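Side-chain contacts in YkuI protein (Bacillus subtilis, PDB 2BAS), which binds the second messenger cyclic di-GMP and, through its EAL domain, probably acts as a phosphodiesterase that cleaves it: residues A[301-306]-A[403-408]; A[323-328]-A[415-420]; A[243-248]-A[283-288]; A[349-354]-A[395-400]. All coordinates share one frame; numbering follows the deposited sequence.

Contact 1: A[301-306]-A[403-408]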
# COMPACT_ATOMS: atom_id res chain seq x y z
N LYS A 301 10.11 -26.93 -15.32
CA LYS A 301 10.53 -28.13 -16.06
C LYS A 301 9.38 -29.14 -16.14
O LYS A 301 9.15 -29.72 -17.21
CB LYS A 301 11.78 -28.78 -15.46
CG LYS A 301 12.95 -27.84 -15.30
CD LYS A 301 14.30 -28.57 -15.38
CE LYS A 301 15.38 -27.87 -14.55
NZ LYS A 301 15.35 -26.38 -14.64
N ARG A 302 8.66 -29.30 -15.03
CA ARG A 302 7.53 -30.22 -14.98
C ARG A 302 6.46 -29.82 -16.00
O ARG A 302 6.01 -30.65 -16.80
CB ARG A 302 6.95 -30.32 -13.56
CG ARG A 302 5.74 -31.23 -13.42
CD ARG A 302 6.16 -32.68 -13.29
NE ARG A 302 5.04 -33.61 -13.49
CZ ARG A 302 4.67 -34.11 -14.67
NH1 ARG A 302 5.32 -33.77 -15.79
NH2 ARG A 302 3.65 -34.95 -14.73
N VAL A 303 6.10 -28.54 -16.00
CA VAL A 303 5.09 -28.02 -16.91
C VAL A 303 5.54 -28.07 -18.38
O VAL A 303 4.75 -28.42 -19.25
CB VAL A 303 4.64 -26.60 -16.48
CG1 VAL A 303 3.78 -25.91 -17.56
CG2 VAL A 303 3.89 -26.68 -15.13
N HIS A 304 6.81 -27.76 -18.65
CA HIS A 304 7.35 -27.82 -20.00
C HIS A 304 7.24 -29.25 -20.58
O HIS A 304 6.85 -29.43 -21.75
CB HIS A 304 8.79 -27.31 -20.01
CG HIS A 304 9.37 -27.14 -21.38
ND1 HIS A 304 9.01 -26.11 -22.22
CD2 HIS A 304 10.30 -27.86 -22.05
CE1 HIS A 304 9.69 -26.21 -23.36
NE2 HIS A 304 10.48 -27.26 -23.27
N GLN A 305 7.59 -30.27 -19.79
CA GLN A 305 7.42 -31.66 -20.21
C GLN A 305 5.96 -31.95 -20.53
O GLN A 305 5.65 -32.45 -21.61
CB GLN A 305 7.83 -32.62 -19.12
CG GLN A 305 9.30 -32.76 -18.92
CD GLN A 305 9.62 -33.83 -17.90
OE1 GLN A 305 10.28 -34.82 -18.21
NE2 GLN A 305 9.12 -33.65 -16.67
N ALA A 306 5.07 -31.62 -19.60
CA ALA A 306 3.64 -31.86 -19.75
C ALA A 306 3.03 -31.23 -21.01
O ALA A 306 2.45 -31.94 -21.84
CB ALA A 306 2.90 -31.44 -18.51
N ARG A 403 -0.67 -19.16 -5.20
CA ARG A 403 0.31 -18.65 -6.15
C ARG A 403 -0.13 -19.12 -7.53
O ARG A 403 -0.68 -20.21 -7.66
CB ARG A 403 1.71 -19.15 -5.84
CG ARG A 403 2.48 -18.35 -4.78
CD ARG A 403 3.88 -18.94 -4.51
NE ARG A 403 4.90 -17.92 -4.26
CZ ARG A 403 5.52 -17.74 -3.10
NH1 ARG A 403 5.24 -18.51 -2.08
NH2 ARG A 403 6.44 -16.80 -2.97
N THR A 404 0.08 -18.28 -8.54
CA THR A 404 -0.24 -18.58 -9.94
C THR A 404 1.07 -18.77 -10.67
O THR A 404 2.01 -18.01 -10.44
CB THR A 404 -0.97 -17.40 -10.63
OG1 THR A 404 -2.23 -17.14 -9.98
CG2 THR A 404 -1.21 -17.66 -12.15
N PHE A 405 1.14 -19.77 -11.55
CA PHE A 405 2.30 -20.00 -12.40
C PHE A 405 1.99 -19.67 -13.87
O PHE A 405 1.06 -20.24 -14.43
CB PHE A 405 2.79 -21.43 -12.28
CG PHE A 405 4.03 -21.70 -13.07
CD1 PHE A 405 5.29 -21.43 -12.53
CD2 PHE A 405 3.94 -22.19 -14.38
CE1 PHE A 405 6.44 -21.66 -13.27
CE2 PHE A 405 5.10 -22.42 -15.12
CZ PHE A 405 6.35 -22.15 -14.57
N SER A 406 2.77 -18.76 -14.46
CA SER A 406 2.60 -18.26 -15.84
C SER A 406 3.59 -18.88 -16.80
O SER A 406 4.79 -18.80 -16.58
CB SER A 406 2.86 -16.75 -15.90
OG SER A 406 2.04 -16.07 -15.00
N TYR A 407 3.09 -19.43 -17.90
CA TYR A 407 3.91 -20.14 -18.86
C TYR A 407 3.65 -19.64 -20.28
O TYR A 407 2.50 -19.54 -20.69
CB TYR A 407 3.62 -21.64 -18.75
CG TYR A 407 4.41 -22.49 -19.70
CD1 TYR A 407 5.65 -22.99 -19.34
CD2 TYR A 407 3.92 -22.80 -20.97
CE1 TYR A 407 6.38 -23.78 -20.21
CE2 TYR A 407 4.65 -23.61 -21.85
CZ TYR A 407 5.88 -24.08 -21.47
OH TYR A 407 6.62 -24.87 -22.32
N PRO A 408 4.72 -19.29 -21.02
CA PRO A 408 4.56 -18.89 -22.42
C PRO A 408 4.54 -20.09 -23.38
O PRO A 408 5.43 -20.94 -23.33
CB PRO A 408 5.80 -18.01 -22.69
CG PRO A 408 6.83 -18.47 -21.72
CD PRO A 408 6.13 -19.20 -20.59
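Val303 and Tyr407, with CA atoms 8.2 Å apart, face each other where helical segment 301-306 crosses strand segment 403-408; the short axes approach to 10.2 Å at an angle of 48°. The Val303 methyl CG1 rests over one face of the Tyr407 ring, displaced toward its rim, in a CH-pi contact 4.2 Å from the ring centroid. Beyond it, the phenol oxygen reaches the next helical residue: Tyr407 OH and His304 ND1 share a hydrogen bond of 2.7 Å, in which either may be the donor. Each partner lies near the plane of the other's ring, so this bond is made edge-on while the valine occupies a face. With CG anti to the backbone N (chi1 180°), Tyr407 projects its ring from the strand to the helix. The contact seats helix 271-311 against the C-terminal domain, whose antiparallel sheet is consistent with a PAS-like fold. Two residues back along the strand, Phe405 meets Val303 obliquely, Phe405 CE2 lying 4.4 Å from Val303 CB, and its ring also meets Phe299. A leucine in place of Tyr407 would probably leave His304 ND1 without its hydroxyl mate and the imidazole freer to turn.

Contact 2: A[323-328]-A[415-420]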
# COMPACT_ATOMS: atom_id res chain seq x y z
N LYS A 323 -7.92 -29.64 -20.09
CA LYS A 323 -8.59 -30.69 -19.33
C LYS A 323 -7.61 -31.82 -19.09
O LYS A 323 -7.58 -32.42 -18.01
CB LYS A 323 -9.82 -31.21 -20.07
CG LYS A 323 -10.92 -30.18 -20.31
CD LYS A 323 -12.02 -30.80 -21.14
CE LYS A 323 -13.01 -29.76 -21.62
NZ LYS A 323 -13.96 -30.37 -22.60
N LYS A 324 -6.82 -32.11 -20.12
CA LYS A 324 -5.79 -33.13 -20.05
C LYS A 324 -4.61 -32.64 -19.22
O LYS A 324 -4.06 -33.38 -18.42
CB LYS A 324 -5.32 -33.54 -21.45
CG LYS A 324 -6.38 -34.23 -22.32
CD LYS A 324 -5.74 -34.71 -23.63
CE LYS A 324 -6.76 -35.25 -24.65
NZ LYS A 324 -7.56 -34.17 -25.29
N LEU A 325 -4.22 -31.38 -19.39
CA LEU A 325 -3.15 -30.84 -18.55
C LEU A 325 -3.53 -30.93 -17.06
O LEU A 325 -2.72 -31.38 -16.25
CB LEU A 325 -2.79 -29.40 -18.95
CG LEU A 325 -1.55 -28.82 -18.25
CD1 LEU A 325 -0.28 -29.62 -18.58
CD2 LEU A 325 -1.36 -27.33 -18.58
N ALA A 326 -4.77 -30.54 -16.74
CA ALA A 326 -5.28 -30.56 -15.37
C ALA A 326 -5.05 -31.90 -14.70
O ALA A 326 -4.59 -31.95 -13.56
CB ALA A 326 -6.76 -30.20 -15.33
N GLU A 327 -5.40 -32.97 -15.41
CA GLU A 327 -5.23 -34.32 -14.91
C GLU A 327 -3.77 -34.72 -14.74
O GLU A 327 -3.42 -35.41 -13.78
CB GLU A 327 -5.97 -35.33 -15.80
CG GLU A 327 -7.50 -35.22 -15.73
CD GLU A 327 -8.09 -35.69 -14.39
OE1 GLU A 327 -7.34 -35.90 -13.40
OE2 GLU A 327 -9.33 -35.85 -14.32
N GLU A 328 -2.92 -34.27 -15.66
CA GLU A 328 -1.48 -34.51 -15.57
C GLU A 328 -0.89 -33.76 -14.37
O GLU A 328 -0.00 -34.28 -13.68
CB GLU A 328 -0.79 -34.07 -16.86
CG GLU A 328 0.70 -34.39 -16.92
CD GLU A 328 0.98 -35.88 -16.90
OE1 GLU A 328 1.73 -36.32 -16.01
OE2 GLU A 328 0.43 -36.61 -17.76
N LEU A 415 -0.48 -19.49 -20.59
CA LEU A 415 -1.07 -20.51 -19.77
C LEU A 415 -0.96 -20.08 -18.32
O LEU A 415 0.08 -19.58 -17.87
CB LEU A 415 -0.33 -21.82 -20.02
CG LEU A 415 -0.62 -23.09 -19.22
CD1 LEU A 415 -1.97 -23.70 -19.59
CD2 LEU A 415 0.53 -24.08 -19.48
N PHE A 416 -2.05 -20.27 -17.58
CA PHE A 416 -2.07 -19.90 -16.18
C PHE A 416 -2.51 -21.09 -15.36
O PHE A 416 -3.52 -21.74 -15.67
CB PHE A 416 -2.95 -18.68 -15.98
CG PHE A 416 -2.51 -17.49 -16.77
CD1 PHE A 416 -2.97 -17.29 -18.07
CD2 PHE A 416 -1.59 -16.60 -16.24
CE1 PHE A 416 -2.55 -16.22 -18.82
CE2 PHE A 416 -1.16 -15.52 -16.97
CZ PHE A 416 -1.64 -15.32 -18.26
N ILE A 417 -1.70 -21.41 -14.35
CA ILE A 417 -1.95 -22.53 -13.45
C ILE A 417 -1.95 -22.01 -12.02
O ILE A 417 -0.91 -21.56 -11.53
CB ILE A 417 -0.86 -23.59 -13.58
CG1 ILE A 417 -0.77 -24.10 -15.02
CG2 ILE A 417 -1.12 -24.71 -12.62
CD1 ILE A 417 0.49 -24.91 -15.30
N ASP A 418 -3.10 -22.05 -11.36
CA ASP A 418 -3.21 -21.59 -9.97
C ASP A 418 -2.90 -22.75 -9.04
O ASP A 418 -3.41 -23.85 -9.24
CB ASP A 418 -4.62 -21.04 -9.69
CG ASP A 418 -4.92 -19.75 -10.48
OD1 ASP A 418 -3.97 -19.09 -10.97
OD2 ASP A 418 -6.12 -19.40 -10.62
N LEU A 419 -2.08 -22.52 -8.03
CA LEU A 419 -1.72 -23.60 -7.10
C LEU A 419 -2.49 -23.46 -5.78
O LEU A 419 -2.59 -22.37 -5.24
CB LEU A 419 -0.21 -23.64 -6.81
CG LEU A 419 0.89 -23.34 -7.83
CD1 LEU A 419 2.15 -24.07 -7.41
CD2 LEU A 419 0.54 -23.74 -9.24
N PRO A 420 -3.03 -24.58 -5.26
CA PRO A 420 -3.81 -24.48 -4.03
C PRO A 420 -2.91 -24.27 -2.84
O PRO A 420 -1.72 -24.59 -2.91
CB PRO A 420 -4.50 -25.85 -3.95
CG PRO A 420 -3.58 -26.79 -4.66
CD PRO A 420 -2.91 -25.97 -5.74
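Leu325 and Leu415 meet tip to tip, the first reaching from helical segment 323-328 and the second from strand segment 415-420. One methyl does the work on the helix side: Leu325 CD2 lies 3.8 Å from Leu415 CD1 and 3.9 Å from Leu415 CD2, fitting against both branches of the opposing fork. Leu325 holds its CG anti to the backbone N (chi1 -172°), which carries the branched end out toward the strand. Ile417, two residues along, joins more loosely, Ile417 CD1 being 4.5 Å from the same methyl, Leu325 CD2. All three residues are buried, and the cluster is wholly apolar. It belongs to the layer between helix 318-328 and the antiparallel sheet of the C-terminal domain, to which helix 271-311 contributes through Ala306 on Leu325, Val307 on Leu415 and Val303 on Ile417. The alternate strand residues Phe416 and Asp418 take other partners: the ring of Phe416 meets that of Tyr337, and Asp418 is gripped by Arg335 and Thr404. The solvent side of the helix contrasts sharply with this packed interior. Lys324, Glu327 and Glu328 are exposed, and contacts become polar: Glu328 turns toward helix 271-311, where its OE1 forms a salt bridge with Arg302 NH2, while Lys323 pairs with Asp320 and makes a cation-pi contact with Tyr359.

Contact 3: A[243-248]-A[283-288]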
# COMPACT_ATOMS: atom_id res chain seq x y z
N TYR A 243 12.20 -8.11 11.62
CA TYR A 243 11.09 -7.63 10.81
C TYR A 243 11.39 -6.28 10.16
O TYR A 243 11.18 -6.13 8.95
CB TYR A 243 9.80 -7.57 11.62
CG TYR A 243 8.64 -7.12 10.79
CD1 TYR A 243 7.87 -8.05 10.09
CD2 TYR A 243 8.33 -5.76 10.65
CE1 TYR A 243 6.80 -7.64 9.29
CE2 TYR A 243 7.27 -5.33 9.86
CZ TYR A 243 6.51 -6.28 9.18
OH TYR A 243 5.46 -5.87 8.39
N ALA A 244 11.87 -5.32 10.95
CA ALA A 244 12.15 -3.97 10.46
C ALA A 244 13.13 -3.99 9.30
O ALA A 244 12.92 -3.36 8.26
CB ALA A 244 12.70 -3.12 11.59
N TRP A 245 14.20 -4.74 9.49
CA TRP A 245 15.24 -4.84 8.49
C TRP A 245 14.75 -5.45 7.17
O TRP A 245 15.13 -4.98 6.10
CB TRP A 245 16.40 -5.63 9.06
CG TRP A 245 17.48 -5.82 8.09
CD1 TRP A 245 18.54 -4.99 7.87
CD2 TRP A 245 17.60 -6.90 7.15
NE1 TRP A 245 19.32 -5.50 6.86
CE2 TRP A 245 18.76 -6.67 6.40
CE3 TRP A 245 16.83 -8.04 6.88
CZ2 TRP A 245 19.19 -7.53 5.40
CZ3 TRP A 245 17.25 -8.90 5.88
CH2 TRP A 245 18.43 -8.65 5.16
N ARG A 246 13.92 -6.49 7.23
CA ARG A 246 13.45 -7.13 5.99
C ARG A 246 12.35 -6.30 5.33
O ARG A 246 12.04 -6.50 4.16
CB ARG A 246 13.01 -8.58 6.25
CG ARG A 246 11.51 -8.80 6.24
CD ARG A 246 11.05 -9.73 7.34
NE ARG A 246 11.25 -11.14 7.05
CZ ARG A 246 10.83 -12.12 7.85
NH1 ARG A 246 10.20 -11.82 8.99
NH2 ARG A 246 11.04 -13.40 7.53
N ASN A 247 11.79 -5.35 6.07
CA ASN A 247 10.69 -4.53 5.58
C ASN A 247 11.03 -3.06 5.33
O ASN A 247 10.25 -2.18 5.70
CB ASN A 247 9.49 -4.66 6.52
CG ASN A 247 8.78 -5.99 6.35
OD1 ASN A 247 8.03 -6.18 5.40
ND2 ASN A 247 9.04 -6.92 7.25
N GLY A 248 12.17 -2.81 4.70
CA GLY A 248 12.57 -1.46 4.32
C GLY A 248 12.95 -0.48 5.41
O GLY A 248 13.09 0.71 5.14
N THR A 283 21.99 -13.77 5.19
CA THR A 283 22.15 -15.20 4.86
C THR A 283 20.85 -15.99 4.95
O THR A 283 20.62 -16.91 4.16
CB THR A 283 23.23 -15.87 5.74
OG1 THR A 283 23.00 -15.54 7.11
CG2 THR A 283 24.62 -15.38 5.35
N HIS A 284 19.99 -15.63 5.91
CA HIS A 284 18.68 -16.28 6.03
C HIS A 284 17.77 -15.86 4.88
O HIS A 284 16.96 -16.67 4.42
CB HIS A 284 18.04 -15.99 7.39
CG HIS A 284 16.70 -16.66 7.58
ND1 HIS A 284 16.56 -18.02 7.72
CD2 HIS A 284 15.45 -16.14 7.64
CE1 HIS A 284 15.28 -18.32 7.87
NE2 HIS A 284 14.59 -17.20 7.83
N GLU A 285 17.91 -14.62 4.42
CA GLU A 285 17.12 -14.12 3.29
C GLU A 285 17.61 -14.64 1.94
O GLU A 285 16.79 -14.93 1.05
CB GLU A 285 17.04 -12.60 3.26
CG GLU A 285 16.11 -12.01 4.31
CD GLU A 285 14.65 -12.44 4.15
OE1 GLU A 285 14.17 -12.63 3.00
OE2 GLU A 285 13.98 -12.56 5.21
N LYS A 286 18.94 -14.73 1.80
CA LYS A 286 19.55 -15.30 0.60
C LYS A 286 18.97 -16.69 0.41
O LYS A 286 18.41 -16.99 -0.65
CB LYS A 286 21.08 -15.38 0.72
CG LYS A 286 21.83 -14.05 0.90
CD LYS A 286 21.87 -13.20 -0.37
CE LYS A 286 23.07 -13.51 -1.23
NZ LYS A 286 24.33 -13.29 -0.49
N LYS A 287 19.08 -17.51 1.46
CA LYS A 287 18.61 -18.89 1.49
C LYS A 287 17.12 -18.97 1.19
O LYS A 287 16.67 -19.87 0.49
CB LYS A 287 18.92 -19.53 2.85
CG LYS A 287 18.58 -21.03 2.97
CD LYS A 287 19.14 -21.66 4.25
CE LYS A 287 18.43 -21.18 5.51
NZ LYS A 287 19.10 -21.62 6.78
N LYS A 288 16.36 -18.02 1.72
CA LYS A 288 14.92 -17.96 1.52
C LYS A 288 14.56 -17.62 0.08
O LYS A 288 13.62 -18.18 -0.47
CB LYS A 288 14.31 -16.96 2.50
CG LYS A 288 12.80 -17.00 2.60
CD LYS A 288 12.36 -16.22 3.83
CE LYS A 288 10.85 -16.15 3.95
NZ LYS A 288 10.49 -15.45 5.22
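Arg246 and Glu285 form the ionic link between segments 243-248 and 283-288, a long salt bridge with Arg246 NE 3.6 Å from Glu285 OE2. The two side chains cross at about a right angle and their guanidinium and carboxylate planes are 76° apart, so the groups do not pair in a flat, two-pronged fashion. The aliphatic part of the same glutamate is used as well: Glu285 CG sits 3.7 Å from Trp245 CZ3, at the edge of the indole and in its plane. Bends at chi2 and chi3 bring the arginine head round to the acid, whereas the extended chain of Lys288 runs roughly perpendicular to the arginine. Arg246 NH2 and Lys288 NZ, two donors, are modelled close together without a hydrogen bond, a proximity that is doubtful at this resolution. An alanine in place of Arg246 would probably leave the Glu285 carboxylate without its cationic mate in segment 243-248. Farther out, the indole of Trp245 is stacked on Phe278 and packs on Ser369 of the second subunit, while Glu285 touches Leu375 of that subunit. Just beyond the arginine the helix ends, and Asn247 turns back so that Asn247 ND2 donates to Tyr243 O at 2.8 Å and also lies over the centre of the Tyr243 ring; the backbone O of Asn247 accepts from Tyr232 OH. Helix 238-246, an outer helix of the TIM-barrel-like EAL fold, is thereby joined to helix 271-311, the long connector that runs on into the C-terminal domain.

Contact 4: A[349-354]-A[395-400]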
# COMPACT_ATOMS: atom_id res chain seq x y z
N ASN A 349 -12.57 -22.29 -18.10
CA ASN A 349 -11.70 -22.70 -17.02
C ASN A 349 -11.87 -24.19 -16.78
O ASN A 349 -12.95 -24.73 -17.03
CB ASN A 349 -12.07 -22.00 -15.70
CG ASN A 349 -11.50 -20.61 -15.58
OD1 ASN A 349 -10.73 -20.16 -16.43
ND2 ASN A 349 -11.88 -19.92 -14.53
N VAL A 350 -10.80 -24.84 -16.30
CA VAL A 350 -10.96 -26.15 -15.66
C VAL A 350 -10.66 -25.88 -14.20
O VAL A 350 -9.74 -25.11 -13.88
CB VAL A 350 -10.13 -27.31 -16.29
CG1 VAL A 350 -10.50 -27.49 -17.75
CG2 VAL A 350 -8.63 -27.11 -16.16
N PHE A 351 -11.47 -26.45 -13.32
CA PHE A 351 -11.47 -26.08 -11.91
C PHE A 351 -11.61 -27.33 -11.06
O PHE A 351 -12.44 -28.19 -11.35
CB PHE A 351 -12.61 -25.09 -11.66
CG PHE A 351 -12.76 -24.64 -10.23
CD1 PHE A 351 -11.96 -23.62 -9.73
CD2 PHE A 351 -13.72 -25.21 -9.40
CE1 PHE A 351 -12.10 -23.18 -8.40
CE2 PHE A 351 -13.86 -24.78 -8.07
CZ PHE A 351 -13.05 -23.76 -7.58
N LYS A 352 -10.77 -27.44 -10.04
CA LYS A 352 -10.78 -28.59 -9.13
C LYS A 352 -11.56 -28.26 -7.86
O LYS A 352 -11.09 -27.51 -6.99
CB LYS A 352 -9.36 -29.05 -8.82
CG LYS A 352 -9.28 -30.36 -8.05
CD LYS A 352 -7.86 -30.88 -7.92
CE LYS A 352 -7.90 -32.34 -7.47
NZ LYS A 352 -6.58 -32.91 -7.06
N GLN A 353 -12.75 -28.84 -7.76
CA GLN A 353 -13.65 -28.60 -6.64
C GLN A 353 -13.90 -29.92 -5.94
O GLN A 353 -14.46 -30.85 -6.53
CB GLN A 353 -14.96 -28.01 -7.16
CG GLN A 353 -16.10 -27.92 -6.14
CD GLN A 353 -17.47 -27.92 -6.81
OE1 GLN A 353 -18.21 -28.89 -6.70
NE2 GLN A 353 -17.79 -26.84 -7.52
N ASP A 354 -13.47 -30.00 -4.69
CA ASP A 354 -13.62 -31.22 -3.89
C ASP A 354 -13.01 -32.46 -4.56
O ASP A 354 -13.64 -33.52 -4.60
CB ASP A 354 -15.09 -31.46 -3.50
CG ASP A 354 -15.49 -30.76 -2.20
OD1 ASP A 354 -15.06 -29.61 -1.96
OD2 ASP A 354 -16.25 -31.36 -1.42
N ASP A 395 -6.91 -15.77 -3.46
CA ASP A 395 -7.81 -16.13 -4.57
C ASP A 395 -9.21 -15.59 -4.30
O ASP A 395 -9.80 -15.91 -3.27
CB ASP A 395 -7.87 -17.64 -4.77
CG ASP A 395 -8.77 -18.04 -5.92
OD1 ASP A 395 -9.90 -18.46 -5.64
OD2 ASP A 395 -8.37 -17.92 -7.10
N LEU A 396 -9.75 -14.80 -5.22
CA LEU A 396 -11.06 -14.15 -5.00
C LEU A 396 -12.24 -15.10 -4.85
O LEU A 396 -13.17 -14.81 -4.09
CB LEU A 396 -11.36 -13.08 -6.05
CG LEU A 396 -11.00 -11.65 -5.66
CD1 LEU A 396 -11.47 -10.68 -6.74
CD2 LEU A 396 -11.61 -11.25 -4.31
N GLU A 397 -12.19 -16.24 -5.54
CA GLU A 397 -13.28 -17.20 -5.46
C GLU A 397 -13.17 -18.10 -4.24
O GLU A 397 -14.11 -18.17 -3.45
CB GLU A 397 -13.40 -18.03 -6.75
CG GLU A 397 -13.79 -17.19 -7.97
CD GLU A 397 -13.75 -17.96 -9.30
OE1 GLU A 397 -13.29 -19.13 -9.34
OE2 GLU A 397 -14.20 -17.38 -10.33
N THR A 398 -12.04 -18.77 -4.07
CA THR A 398 -11.89 -19.76 -3.00
C THR A 398 -11.64 -19.16 -1.62
O THR A 398 -12.11 -19.71 -0.61
CB THR A 398 -10.83 -20.85 -3.32
OG1 THR A 398 -9.51 -20.28 -3.29
CG2 THR A 398 -11.08 -21.47 -4.68
N GLY A 399 -10.94 -18.03 -1.57
CA GLY A 399 -10.67 -17.33 -0.32
C GLY A 399 -9.45 -17.83 0.43
O GLY A 399 -9.38 -17.75 1.66
N GLU A 400 -8.48 -18.36 -0.30
CA GLU A 400 -7.24 -18.81 0.33
C GLU A 400 -6.03 -18.24 -0.39
O GLU A 400 -6.12 -17.86 -1.56
CB GLU A 400 -7.17 -20.34 0.42
CG GLU A 400 -7.27 -21.07 -0.91
CD GLU A 400 -7.02 -22.58 -0.80
OE1 GLU A 400 -6.34 -23.13 -1.69
OE2 GLU A 400 -7.52 -23.21 0.17
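Thr398 and Phe351 touch at the surface, where the turn 395-400 of a beta-hairpin comes against strand 349-353. An Asx motif shapes that turn: Asp395 OD1 accepts from the backbone N of Thr398, three residues on, at 2.7 Å and nearly along its own C-O axis. Asp395 N bonding to Glu400 O closes the turn, and the positive phi of Gly399 lets the chain swing back toward strand 401-409. From its CB, Thr398 forks into two unlike branches. The methyl CG2, anti to the carbonyl carbon, goes to the aromatic neighbour: Thr398 CG2 lies 4.2 Å from Phe351 CZ, at the ring edge and near the ring plane. The two side chains run antiparallel past one another, with the methyl at the end of the ring and not over its face. Glu397 lies obliquely to the same ring, with Glu397 OE1 4.3 Å from Phe351 CE1, but its carboxylate is held by other partners, OE1 by a salt bridge to Arg335 and OE2 by the hydroxyl of Tyr363. Arg335 also pairs with OD2 of Asp395 and so helps to fix the acid that organises the turn. The second branch of Thr398, OG1, stands between the backbone N and the carbonyl carbon (chi1 70°), from where it donates to Asp395 OD1 at 3.0 Å, arriving from above the carboxylate plane.

How the contacts relate
Contact 3 comes first along the chain and joins the EAL domain to helix 271-311; the same helix carries segment 301-306 of contact 1, the two centres being about 28 Å apart. Contacts 1, 2 and 4 all reach the six-stranded antiparallel sheet of the C-terminal domain. Contacts 1 and 2, with centres about 9 Å apart, use the neighbouring strands 401-409 and 413-419 and alternate in sequence. Contact 4 closes within both loops, its centre about 12 Å from that of contact 2, and meets it where Val350 packs on Ala326 and Lys323. One long helix thus spans from a joint with the EAL domain to the packed side of the second domain's sheet and so physically connects the two.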